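Local coordinates for protoporphyrinogen oxidase (Exiguobacterium sibiricum, PDB 3LOV), which probably oxidises coproporphyrinogen III to coproporphyrin III with molecular oxygen, using FAD as cofactor, on the coproporphyrin-dependent route to heme b, at residues Pro337-Cys343 with Asp387-Ile391; Val106-Pro110 with Leu166-Leu171; Phe53-Arg57 with Ser230-Leu235; Asp180-Thr184 with Ala412-Gly416. Residues are numbered along the deposited sequence.

Overall arrangement
From the N terminus, contact 3 opens first, at strand 55-56; its second half, 230-235, arrives only after contact 2 has opened and closed (106-110 with 166-171), so contact 2 is nested within contact 3. Before contact 3 closes, the chain also passes 180-184, the first half of contact 4, which waits for 412-416; contacts 3 and 4 therefore cross, and lie on opposite sides of the chain's centre. Contact 1 closes inside the span of contact 4. Contact 1 packs helix 377-392 on the mixed sheet, contact 2 joins a hairpin to helix 160-172, contact 3 ties strand 55-56 to the start of helix 235-245, and contact 4 brings two loops together.

Contact 1: residues Pro337-Cys343 with Asp387-Ile391; sequences PYSITAC and DLEKI
Helix 377-392 passes its segment Asp387-Ile391 over Pro337-Cys343; the closest CA pair is Tyr338 with Asp387, 5.9 Å apart. Tyr338 is extended (-142/150), Ser339 turns (-81/-35), and the chain rounds a corner at Thr341 before the extended Ala342-Cys343. Asp387 (chi1 m) points its CB toward the loop and grips the backbone. Asp387 OD2 accepts a hydrogen bond from Ile340 N at 2.8 Å and a weak one, bent to 126°, from Ser339 N at 2.6 Å, while Asp387 OD1 accepts from a water at 2.5 Å that is also bonded to Ser339 OG, 2.6 Å away. Leu388 (m, t) starts out sideways but brings CD2 to 3.9 Å from Ile340 CD1 and 4.0 Å from Cys343 SG. Lys390 (all t) reaches out to the start of the loop, at Pro337 and Tyr338. Lys390 NZ makes a weak 3.4 Å hydrogen bond to Tyr338 OH and donates to a second water at 2.9 Å, which in turn donates to Pro337 O at 2.7 Å. Ile391 sets CG1 3.6 Å from CE1 of Tyr338 (chi1 m) and CD1 3.9 Å from CD1 of Ile340 (p, t). Phe330 and Leu360 of the flanking strands extend this apolar layer. It is a helix packed on the face of a mixed sheet, with a helix aspartate binding successive backbone amides, one of them weakly, in the run-up to an inner strand.

Contact 2: residues Val106-Pro110 with Leu166-Leu171; sequences VMGIP and LIEPLL
This is apolar packing of a tight beta-hairpin against one face of helix 160-172, with no hydrogen bond between the two segments. Strands 105-106 and 109-110 are joined by a type I' turn from Val106 to Ile109, closed by Val106 N to Ile109 O at 2.8 Å and Ile109 N to Val106 O at 3.0 Å. The two corner residues have positive phi: Met107 (a selenomethionine) at 56/40 and Gly108 at 80/-5. Gly108 presses its backbone on the helix, its CA 5.4 Å from the CA of Ile167; a CB there would clash with Ile167 CD1, and the positive phi also favours glycine. The helix runs on through a kink at Pro169, whose nitrogen makes no bond to the preceding turn, and presents Leu166 (t, p), Ile167 (m, m), Leu170 (t, p) and Leu171 (m, t). Ile167 CD1 meets the hairpin at Met107 O (3.4 Å) and Gly108 O (3.3 Å), and Leu166 CD2 lies 3.5 Å from Gly108 O. Ile109 also packs on Leu201 and Met205 of helix 201-207. Leu170 CD2 sits 3.3 Å from Gly108 N, and at the far end Met107 CE touches Leu171 CD2 at 3.6 Å.

Contact 3: residues Phe53-Arg57 with Ser230-Leu235; sequences FTIER and SLETGL
Glu56, on the short strand 55-56, curls its side chain in an m, m rotamer with CB pointing toward 230-235. This places Glu56 OE2 2.7 Å from Leu235 N in a nearly straight hydrogen bond (161°), just after the type I turn from Leu231 to Gly234, which is closed by Gly234 N to Leu231 O at 2.8 Å. Glu56 OE2 also takes a bond from a water at 2.7 Å; the same water donates at 2.9 Å to Ser230 OG (chi1 t), which also bonds Asp60 O. Thr47 OG1 holds the other oxygen of Glu56. Two residues earlier, Thr54 (chi1 m) aims its CB the same way, and its CG2 lies 3.6 Å from Gly234 CA. At 92/154 a CB on Gly234 would jam against the carbonyl O of Thr233 and crowd Thr54 CG2, so glycine fits both backbone and contact. Leu235 CB lies 3.6 Å from Glu56 OE2, and the side chain packs near FAD-binding Leu447. A buried carboxylate thus fastens strand 55-56 to the turn leading into helix 235-245, beside the FAD pocket.

Contact 4: residues Asp180-Thr184 with Ala412-Gly416; sequences DQMST and AYTVG
Asp180 enters from a loop, its carboxylate in a salt bridge with Arg155. Next, Gln181 (phi/psi -116/-29) turns its carbonyl to the other segment, which is extended from Ala412 to Val415. Gln181 O accepts a weak hydrogen bond from Val415 N at 3.5 Å and a CA-H...O contact from Thr414 CA at 3.3 Å, and its side chain (m, t) lays OE1 3.8 Å from Thr414 CG2. At Met182, a selenomethionine, the backbone becomes extended (-57/147) and CB points away, although its CA is 4.6 Å from that of Thr414. The CA of Ser183 is likewise 4.6 Å from the CA of Val415, whose CG2 (chi1 t) approaches Ser183 CA to 4.0 Å. The gap is bridged by a water that accepts from Ser183 N at 3.0 Å and donates to Tyr413 O at 2.8 Å; Ser183 OG itself bonds Asp147 OD2. Thr184 then leads away, packing on Leu150 and Tyr153. The ring of Tyr413 leads away from this contact; its OH bonds the carbonyl O of Leu440, an FAD-binding residue. Two irregular connections thus cross at a steep angle, touching at Gln181-Ser183 and Tyr413-Val415, one between helices 160-172 and 189-198, the other running from strand 400-411 to Gly416, the N-cap of helix 417-431.

Contact 1: residues Pro337-Cys343 with Asp387-Ile391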
# COMPACT_ATOMS: atom_id res chain seq x y z
N PRO A 337 -5.75 -23.54 -4.39
CA PRO A 337 -5.72 -24.07 -3.01
C PRO A 337 -4.46 -23.72 -2.20
O PRO A 337 -3.63 -24.61 -1.93
CB PRO A 337 -5.88 -25.58 -3.23
CG PRO A 337 -5.24 -25.82 -4.57
CD PRO A 337 -5.58 -24.62 -5.39
N TYR A 338 -4.30 -22.44 -1.84
CA TYR A 338 -3.12 -21.95 -1.12
C TYR A 338 -3.51 -20.92 -0.09
O TYR A 338 -4.49 -20.22 -0.26
CB TYR A 338 -2.11 -21.32 -2.09
CG TYR A 338 -1.64 -22.25 -3.16
CD1 TYR A 338 -0.63 -23.17 -2.89
CD2 TYR A 338 -2.20 -22.25 -4.41
CE1 TYR A 338 -0.18 -24.05 -3.84
CE2 TYR A 338 -1.77 -23.14 -5.38
CZ TYR A 338 -0.75 -24.04 -5.09
OH TYR A 338 -0.29 -24.94 -6.03
N SER A 339 -2.74 -20.85 0.97
CA SER A 339 -2.86 -19.80 1.96
C SER A 339 -2.17 -18.52 1.52
O SER A 339 -2.66 -17.43 1.81
CB SER A 339 -2.27 -20.28 3.28
OG SER A 339 -2.96 -21.44 3.74
N ILE A 340 -1.04 -18.61 0.81
CA ILE A 340 -0.33 -17.41 0.39
C ILE A 340 -0.96 -16.69 -0.82
O ILE A 340 -1.40 -17.33 -1.77
CB ILE A 340 1.18 -17.65 0.17
CG1 ILE A 340 1.48 -18.53 -1.04
CG2 ILE A 340 1.79 -18.27 1.39
CD1 ILE A 340 3.03 -18.84 -1.17
N THR A 341 -0.99 -15.36 -0.77
CA THR A 341 -1.51 -14.56 -1.87
C THR A 341 -0.42 -14.10 -2.84
O THR A 341 -0.71 -13.71 -3.98
CB THR A 341 -2.20 -13.32 -1.33
OG1 THR A 341 -1.20 -12.43 -0.84
CG2 THR A 341 -3.20 -13.69 -0.14
N ALA A 342 0.83 -14.12 -2.38
CA ALA A 342 1.99 -13.72 -3.19
C ALA A 342 3.24 -14.16 -2.48
O ALA A 342 3.19 -14.45 -1.29
CB ALA A 342 2.02 -12.18 -3.44
N CYS A 343 4.34 -14.27 -3.21
CA CYS A 343 5.66 -14.54 -2.64
C CYS A 343 6.72 -13.85 -3.47
O CYS A 343 6.61 -13.80 -4.70
CB CYS A 343 5.98 -16.01 -2.62
SG CYS A 343 7.54 -16.40 -1.76
N ASP A 387 2.62 -24.52 1.43
CA ASP A 387 2.32 -23.93 0.13
C ASP A 387 3.59 -23.95 -0.68
O ASP A 387 3.59 -24.45 -1.80
CB ASP A 387 1.79 -22.49 0.26
CG ASP A 387 0.33 -22.42 0.68
OD1 ASP A 387 -0.32 -23.47 0.72
OD2 ASP A 387 -0.19 -21.31 0.95
N LEU A 388 4.67 -23.43 -0.12
CA LEU A 388 5.89 -23.28 -0.90
C LEU A 388 6.48 -24.64 -1.31
O LEU A 388 6.93 -24.83 -2.45
CB LEU A 388 6.92 -22.45 -0.14
CG LEU A 388 6.63 -20.94 -0.11
CD1 LEU A 388 7.64 -20.20 0.80
CD2 LEU A 388 6.64 -20.33 -1.54
N GLU A 389 6.46 -25.60 -0.40
CA GLU A 389 6.99 -26.91 -0.72
C GLU A 389 6.22 -27.53 -1.89
O GLU A 389 6.77 -28.24 -2.70
CB GLU A 389 6.96 -27.82 0.52
CG GLU A 389 7.94 -27.37 1.61
CD GLU A 389 8.17 -28.42 2.68
OE1 GLU A 389 7.24 -29.21 2.98
OE2 GLU A 389 9.29 -28.42 3.23
N LYS A 390 4.93 -27.26 -1.95
CA LYS A 390 4.13 -27.77 -3.04
C LYS A 390 4.48 -27.00 -4.31
O LYS A 390 4.67 -27.60 -5.37
CB LYS A 390 2.65 -27.65 -2.73
CG LYS A 390 1.76 -28.30 -3.78
CD LYS A 390 0.28 -27.98 -3.54
CE LYS A 390 -0.57 -28.42 -4.76
NZ LYS A 390 -1.87 -27.70 -4.87
N ILE A 391 4.54 -25.68 -4.21
CA ILE A 391 4.83 -24.82 -5.36
C ILE A 391 6.23 -25.13 -5.90
O ILE A 391 6.40 -25.34 -7.10
CB ILE A 391 4.67 -23.31 -4.99
CG1 ILE A 391 3.21 -23.00 -4.63
CG2 ILE A 391 5.15 -22.37 -6.10
CD1 ILE A 391 3.08 -21.83 -3.63
O HOH W 1 -2.47 -27.00 -2.10
O HOH W 2 -1.87 -23.52 2.70

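Contact 2: residues Val106-Pro110 with Leu166-Leu171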
# COMPACT_ATOMS: atom_id res chain seq x y z
N VAL A 106 0.16 -4.75 -21.59
CA VAL A 106 0.37 -3.63 -20.68
C VAL A 106 -0.68 -3.74 -19.56
O VAL A 106 -1.89 -3.61 -19.82
CB VAL A 106 0.21 -2.28 -21.41
CG1 VAL A 106 0.24 -1.11 -20.41
CG2 VAL A 106 1.32 -2.12 -22.45
N MSE A 107 -0.22 -3.96 -18.33
CA MSE A 107 -1.10 -4.17 -17.16
C MSE A 107 -2.08 -5.33 -17.40
O MSE A 107 -3.25 -5.26 -17.04
CB MSE A 107 -1.86 -2.90 -16.82
CG MSE A 107 -1.08 -1.62 -17.08
SE MSE A 107 -0.16 -0.92 -15.54
CE MSE A 107 0.38 -2.57 -14.57
N GLY A 108 -1.58 -6.39 -18.02
CA GLY A 108 -2.37 -7.55 -18.32
C GLY A 108 -3.28 -7.44 -19.53
O GLY A 108 -3.93 -8.41 -19.88
N ILE A 109 -3.35 -6.26 -20.15
CA ILE A 109 -4.17 -6.06 -21.33
C ILE A 109 -3.27 -6.24 -22.56
O ILE A 109 -2.28 -5.52 -22.70
CB ILE A 109 -4.84 -4.65 -21.40
CG1 ILE A 109 -5.83 -4.47 -20.23
CG2 ILE A 109 -5.57 -4.51 -22.76
CD1 ILE A 109 -6.34 -3.09 -20.08
N PRO A 110 -3.62 -7.20 -23.43
CA PRO A 110 -2.83 -7.52 -24.61
C PRO A 110 -2.65 -6.35 -25.58
O PRO A 110 -3.62 -5.70 -25.93
CB PRO A 110 -3.63 -8.65 -25.28
CG PRO A 110 -4.29 -9.32 -24.18
CD PRO A 110 -4.72 -8.19 -23.28
N LEU A 166 -6.08 -13.06 -14.91
CA LEU A 166 -4.84 -12.26 -15.04
C LEU A 166 -4.88 -10.87 -14.40
O LEU A 166 -4.01 -10.55 -13.57
CB LEU A 166 -4.41 -12.18 -16.50
CG LEU A 166 -3.15 -11.35 -16.72
CD1 LEU A 166 -1.97 -11.89 -15.91
CD2 LEU A 166 -2.86 -11.24 -18.22
N ILE A 167 -5.87 -10.05 -14.74
CA ILE A 167 -5.84 -8.63 -14.38
C ILE A 167 -6.00 -8.43 -12.88
O ILE A 167 -5.22 -7.73 -12.25
CB ILE A 167 -6.93 -7.83 -15.06
CG1 ILE A 167 -6.93 -8.05 -16.59
CG2 ILE A 167 -6.74 -6.33 -14.79
CD1 ILE A 167 -5.71 -7.62 -17.27
N GLU A 168 -7.00 -9.05 -12.30
CA GLU A 168 -7.21 -8.93 -10.86
C GLU A 168 -5.99 -9.30 -10.05
O GLU A 168 -5.56 -8.50 -9.22
CB GLU A 168 -8.46 -9.69 -10.38
CG GLU A 168 -8.66 -9.60 -8.88
CD GLU A 168 -10.07 -10.05 -8.47
OE1 GLU A 168 -10.43 -11.20 -8.78
OE2 GLU A 168 -10.81 -9.24 -7.91
N PRO A 169 -5.46 -10.52 -10.21
CA PRO A 169 -4.31 -10.82 -9.37
C PRO A 169 -3.06 -9.97 -9.69
O PRO A 169 -2.32 -9.63 -8.79
CB PRO A 169 -4.06 -12.30 -9.63
CG PRO A 169 -4.80 -12.66 -10.81
CD PRO A 169 -5.95 -11.71 -10.91
N LEU A 170 -2.87 -9.62 -10.96
CA LEU A 170 -1.76 -8.74 -11.39
C LEU A 170 -1.88 -7.34 -10.78
O LEU A 170 -0.98 -6.87 -10.09
CB LEU A 170 -1.74 -8.62 -12.91
CG LEU A 170 -0.57 -7.89 -13.55
CD1 LEU A 170 0.76 -8.59 -13.28
CD2 LEU A 170 -0.81 -7.72 -15.07
N LEU A 171 -3.00 -6.70 -11.01
CA LEU A 171 -3.17 -5.34 -10.57
C LEU A 171 -3.36 -5.22 -9.05
O LEU A 171 -2.90 -4.25 -8.47
CB LEU A 171 -4.31 -4.64 -11.34
CG LEU A 171 -4.10 -4.45 -12.87
CD1 LEU A 171 -5.20 -3.47 -13.42
CD2 LEU A 171 -2.68 -3.94 -13.27

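Contact 3: residues Phe53-Arg57 with Ser230-Leu235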
# COMPACT_ATOMS: atom_id res chain seq x y z
N PHE A 53 21.64 -8.83 7.01
CA PHE A 53 20.36 -8.76 6.28
C PHE A 53 19.71 -7.36 6.37
O PHE A 53 19.85 -6.67 7.37
CB PHE A 53 19.37 -9.80 6.84
CG PHE A 53 19.81 -11.23 6.70
CD1 PHE A 53 19.89 -11.83 5.46
CD2 PHE A 53 20.10 -12.00 7.83
CE1 PHE A 53 20.30 -13.15 5.33
CE2 PHE A 53 20.50 -13.33 7.72
CZ PHE A 53 20.60 -13.90 6.46
N THR A 54 19.03 -6.93 5.30
CA THR A 54 18.11 -5.77 5.32
C THR A 54 16.78 -6.23 4.67
O THR A 54 16.61 -6.21 3.44
CB THR A 54 18.69 -4.53 4.60
OG1 THR A 54 20.00 -4.23 5.11
CG2 THR A 54 17.82 -3.29 4.78
N ILE A 55 15.86 -6.67 5.50
CA ILE A 55 14.64 -7.34 5.02
C ILE A 55 13.45 -6.57 5.55
O ILE A 55 13.34 -6.38 6.76
CB ILE A 55 14.62 -8.80 5.49
CG1 ILE A 55 15.76 -9.60 4.83
CG2 ILE A 55 13.29 -9.47 5.18
CD1 ILE A 55 16.00 -10.96 5.48
N GLU A 56 12.56 -6.13 4.66
CA GLU A 56 11.40 -5.31 5.08
C GLU A 56 10.29 -6.16 5.69
O GLU A 56 9.99 -7.23 5.19
CB GLU A 56 10.85 -4.47 3.90
CG GLU A 56 11.90 -3.50 3.30
CD GLU A 56 12.34 -2.42 4.25
OE1 GLU A 56 11.71 -2.27 5.32
OE2 GLU A 56 13.31 -1.69 3.92
N ARG A 57 9.74 -5.72 6.82
CA ARG A 57 8.66 -6.41 7.47
C ARG A 57 7.32 -5.94 6.99
O ARG A 57 6.37 -6.70 7.03
CB ARG A 57 8.72 -6.25 8.98
CG ARG A 57 9.82 -7.06 9.66
CD ARG A 57 9.62 -6.89 11.15
NE ARG A 57 10.63 -7.53 11.96
CZ ARG A 57 10.44 -8.58 12.74
NH1 ARG A 57 9.27 -9.21 12.77
NH2 ARG A 57 11.45 -9.03 13.46
N SER A 230 13.56 1.66 -3.00
CA SER A 230 13.73 1.50 -1.59
C SER A 230 15.05 2.15 -1.17
O SER A 230 15.64 2.89 -1.92
CB SER A 230 13.73 0.05 -1.18
OG SER A 230 13.55 -0.05 0.24
N LEU A 231 15.48 1.90 0.06
CA LEU A 231 16.76 2.38 0.53
C LEU A 231 17.65 1.22 0.95
O LEU A 231 17.21 0.25 1.59
CB LEU A 231 16.57 3.35 1.72
CG LEU A 231 15.73 4.60 1.47
CD1 LEU A 231 15.35 5.21 2.82
CD2 LEU A 231 16.45 5.69 0.61
N GLU A 232 18.94 1.40 0.64
CA GLU A 232 19.98 0.44 0.92
C GLU A 232 20.03 0.15 2.40
O GLU A 232 20.31 -0.97 2.83
CB GLU A 232 21.34 1.02 0.46
CG GLU A 232 22.50 0.00 0.40
CD GLU A 232 22.97 -0.46 1.76
OE1 GLU A 232 23.08 0.36 2.70
OE2 GLU A 232 23.24 -1.67 1.90
N THR A 233 19.76 1.17 3.20
CA THR A 233 19.83 1.07 4.63
C THR A 233 18.46 0.68 5.19
O THR A 233 18.28 0.68 6.38
CB THR A 233 20.26 2.43 5.23
OG1 THR A 233 19.50 3.46 4.60
CG2 THR A 233 21.75 2.70 4.96
N GLY A 234 17.50 0.41 4.33
CA GLY A 234 16.19 -0.11 4.76
C GLY A 234 15.21 1.02 4.97
O GLY A 234 15.63 2.15 5.26
N LEU A 235 13.91 0.74 4.83
CA LEU A 235 12.92 1.81 4.90
C LEU A 235 12.82 2.32 6.31
O LEU A 235 12.49 3.48 6.54
CB LEU A 235 11.56 1.38 4.34
CG LEU A 235 11.36 1.36 2.82
CD1 LEU A 235 9.92 1.02 2.55
CD2 LEU A 235 11.72 2.66 2.17
O HOH W 3 14.71 -2.32 1.64

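Contact 4: residues Asp180-Thr184 with Ala412-Gly416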
# COMPACT_ATOMS: atom_id res chain seq x y z
N ASP A 180 -13.62 -5.74 -8.73
CA ASP A 180 -15.00 -5.30 -8.99
C ASP A 180 -15.52 -4.19 -8.06
O ASP A 180 -16.67 -3.75 -8.20
CB ASP A 180 -15.98 -6.50 -8.98
CG ASP A 180 -15.80 -7.42 -10.19
OD1 ASP A 180 -15.88 -6.91 -11.32
OD2 ASP A 180 -15.54 -8.63 -10.00
N GLN A 181 -14.72 -3.76 -7.10
CA GLN A 181 -15.13 -2.63 -6.21
C GLN A 181 -14.25 -1.36 -6.34
O GLN A 181 -14.75 -0.22 -6.15
CB GLN A 181 -15.15 -3.10 -4.74
CG GLN A 181 -15.98 -4.38 -4.49
CD GLN A 181 -16.10 -4.69 -3.02
OE1 GLN A 181 -15.86 -3.83 -2.15
NE2 GLN A 181 -16.50 -5.91 -2.72
N MSE A 182 -12.97 -1.56 -6.68
CA MSE A 182 -11.98 -0.48 -6.87
C MSE A 182 -12.50 0.51 -7.92
O MSE A 182 -13.14 0.11 -8.85
CB MSE A 182 -10.70 -1.01 -7.47
CG MSE A 182 -9.69 -1.73 -6.62
SE MSE A 182 -8.44 -2.48 -8.00
CE MSE A 182 -8.08 -3.95 -6.80
N SER A 183 -12.16 1.78 -7.76
CA SER A 183 -12.50 2.82 -8.73
C SER A 183 -11.68 2.67 -10.03
O SER A 183 -10.55 2.19 -10.02
CB SER A 183 -12.22 4.19 -8.11
OG SER A 183 -12.00 5.20 -9.09
N THR A 184 -12.26 3.04 -11.15
CA THR A 184 -11.52 3.07 -12.39
C THR A 184 -10.72 4.38 -12.42
O THR A 184 -9.50 4.37 -12.61
CB THR A 184 -12.47 3.00 -13.58
OG1 THR A 184 -13.19 1.77 -13.54
CG2 THR A 184 -11.73 3.07 -14.89
N ALA A 412 -10.23 -0.80 1.87
CA ALA A 412 -10.83 -1.05 0.59
C ALA A 412 -11.51 0.22 0.12
O ALA A 412 -12.67 0.54 0.56
CB ALA A 412 -11.87 -2.21 0.73
N TYR A 413 -10.79 0.97 -0.72
CA TYR A 413 -11.33 2.15 -1.39
C TYR A 413 -12.23 1.72 -2.54
O TYR A 413 -11.81 0.95 -3.37
CB TYR A 413 -10.22 3.00 -2.05
CG TYR A 413 -9.29 3.82 -1.16
CD1 TYR A 413 -9.01 3.47 0.17
CD2 TYR A 413 -8.60 4.90 -1.69
CE1 TYR A 413 -8.10 4.21 0.96
CE2 TYR A 413 -7.70 5.65 -0.91
CZ TYR A 413 -7.47 5.32 0.41
OH TYR A 413 -6.56 6.06 1.14
N THR A 414 -13.42 2.29 -2.64
CA THR A 414 -14.35 1.93 -3.70
C THR A 414 -14.78 3.19 -4.39
O THR A 414 -14.37 4.26 -3.97
CB THR A 414 -15.62 1.25 -3.13
OG1 THR A 414 -16.31 2.21 -2.32
CG2 THR A 414 -15.26 -0.04 -2.28
N VAL A 415 -15.61 3.08 -5.43
CA VAL A 415 -16.11 4.24 -6.17
C VAL A 415 -16.74 5.23 -5.20
O VAL A 415 -17.51 4.83 -4.34
CB VAL A 415 -17.15 3.83 -7.23
CG1 VAL A 415 -17.75 5.09 -7.90
CG2 VAL A 415 -16.50 2.89 -8.28
N GLY A 416 -16.38 6.51 -5.38
CA GLY A 416 -16.80 7.68 -4.56
C GLY A 416 -15.99 7.97 -3.27
O GLY A 416 -16.37 8.84 -2.47
O HOH W 4 -10.33 2.10 -5.46